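PDB 3HFI: putative regulator from Escherichia coli O6, which probably acts as a GntR-type DNA-binding transcription regulator, whose UTRA domain is likely to bind a small-molecule effector. Local coordinates for the interface of chains A and B. Coordinates in Å, arbitrary orientation; residue numbers count along the deposited sequence, not the author numbering. Chains: chain A/B, Putative regulator.

The interface of chains A and B. Residues chain A 92, 103, 106, 136, 138; chain B 157, 160-161.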
loop_
_atom_site.group_PDB
_atom_site.type_symbol
_atom_site.label_atom_id
_atom_site.label_comp_id
_atom_site.label_asym_id
_atom_site.label_seq_id
_atom_site.Cartn_x
_atom_site.Cartn_y
_atom_site.Cartn_z
ATOM N N PHE A 92 8.843 8.337 6.298
ATOM C CA PHE A 92 7.494 8.809 6.502
ATOM C C PHE A 92 7.193 9.329 7.918
ATOM O O PHE A 92 6.584 10.396 8.054
ATOM C CB PHE A 92 6.506 7.805 5.961
ATOM C CG PHE A 92 6.565 7.709 4.465
ATOM C CD1 PHE A 92 5.976 8.688 3.668
ATOM C CD2 PHE A 92 7.290 6.711 3.844
ATOM C CE1 PHE A 92 6.071 8.646 2.278
ATOM C CE2 PHE A 92 7.360 6.654 2.427
ATOM C CZ PHE A 92 6.748 7.626 1.666
ATOM N N ILE A 103 -0.221 11.577 7.621
ATOM C CA ILE A 103 -0.558 10.937 6.351
ATOM C C ILE A 103 -1.868 10.190 6.427
ATOM O O ILE A 103 -2.034 9.304 7.250
ATOM C CB ILE A 103 0.590 10.014 5.905
ATOM C CG1 ILE A 103 1.825 10.901 5.600
ATOM C CG2 ILE A 103 0.173 9.151 4.690
ATOM C CD1 ILE A 103 3.067 10.101 5.390
ATOM N N SER A 106 -3.279 7.422 0.351
ATOM C CA SER A 106 -2.316 6.791 -0.531
ATOM C C SER A 106 -3.083 6.360 -1.775
ATOM O O SER A 106 -4.176 5.805 -1.634
ATOM C CB SER A 106 -1.945 5.438 0.090
ATOM O OG SER A 106 -0.640 5.427 0.048
ATOM N N GLN A 136 3.197 5.595 -6.516
ATOM C CA GLN A 136 2.392 5.810 -5.352
ATOM C C GLN A 136 2.394 7.270 -4.983
ATOM O O GLN A 136 3.459 7.897 -4.883
ATOM C CB GLN A 136 2.988 5.044 -4.191
ATOM C CG GLN A 136 2.136 5.183 -2.917
ATOM C CD GLN A 136 2.707 4.450 -1.767
ATOM O OE1 GLN A 136 3.837 4.772 -1.297
ATOM N NE2 GLN A 136 1.958 3.420 -1.284
ATOM N N VAL A 138 1.227 9.888 -2.045
ATOM C CA VAL A 138 0.976 9.930 -0.601
ATOM C C VAL A 138 0.531 11.339 -0.218
ATOM O O VAL A 138 1.127 12.311 -0.672
ATOM C CB VAL A 138 2.252 9.495 0.178
ATOM C CG1 VAL A 138 2.020 9.558 1.706
ATOM C CG2 VAL A 138 2.665 8.040 -0.250
ATOM N N LYS B 157 2.470 2.582 10.174
ATOM C CA LYS B 157 2.305 2.694 8.733
ATOM C C LYS B 157 3.353 1.907 7.983
ATOM O O LYS B 157 4.467 1.762 8.456
ATOM C CB LYS B 157 2.399 4.155 8.292
ATOM C CG LYS B 157 1.274 5.076 8.726
ATOM C CD LYS B 157 1.762 6.527 8.815
ATOM C CE LYS B 157 3.181 6.689 8.232
ATOM N NZ LYS B 157 4.307 6.619 9.187
ATOM N N LEU B 160 3.194 2.528 2.796
ATOM C CA LEU B 160 3.896 3.588 2.113
ATOM C C LEU B 160 5.307 3.227 1.808
ATOM O O LEU B 160 5.973 2.663 2.615
ATOM C CB LEU B 160 3.907 4.824 2.962
ATOM C CG LEU B 160 2.557 5.127 3.516
ATOM C CD1 LEU B 160 2.702 6.306 4.321
ATOM C CD2 LEU B 160 1.678 5.404 2.415
ATOM N N GLY B 161 5.761 3.580 0.630
ATOM C CA GLY B 161 7.166 3.381 0.264
ATOM C C GLY B 161 7.267 2.420 -0.894
ATOM O O GLY B 161 6.516 1.421 -0.966
#
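B:Leu160, near the modelled C-terminal end of chain B, pushes its branched side chain into an apolar pocket of chain A lined by A:Phe92, A:Ile103 and A:Val138. A:Phe92 belongs to helix 91-99 and A:Val138 to strand 130-139, so the C-terminal tail of one chain fits between a helix and the sheet of the other. B:Leu160 is poorly ordered, and the fine detail of its packing is correspondingly less certain. Its CB methylene lies over the face of the A:Phe92 ring, 4.0 Å from the ring centroid, a CH-pi contact for which a flat aromatic is well suited. The two methyls then part. B:Leu160 CD1 meets A:Ile103 tip to tip, 3.8 Å from A:Ile103 CG2; B:Leu160 CD2 lies 3.9 Å from A:Val138 CG2. The small A:Ser106, on strand 105-114, leaves room for this second methyl and brings its hydroxyl OG beside it. Leucine suits the place because its fork can serve both walls at once, while the beta-branched isoleucine and valine offer methyls close to their backbones. The chi1 of A:Phe92, -68°, sets CG opposite the carbonyl carbon and presents the ring to the incoming tail.

At the rim, the poorly ordered B:Lys157 lays the end of its bent chain near A:Phe92, its long aliphatic stem allowing such an approach. A:Gln136 extends from strand 130-139 with CG anti to the backbone N (chi1 -178°), combining reach with a neutral acceptor for a main-chain N-H. B:Gly161 has a positive phi (117°), which glycine tolerates readily, and without a side chain its CA can sit 3.9 Å from A:Phe92 CE2. Repeated by the twofold with chains exchanged, the contact would help hold a dimer if this pairing also occurs in solution, which the structure alone does not show. The backbone N of B:Gly161 donates a nearly straight hydrogen bond, 3.0 Å long, to a lone pair of A:Gln136 OE1 in the carbonyl plane.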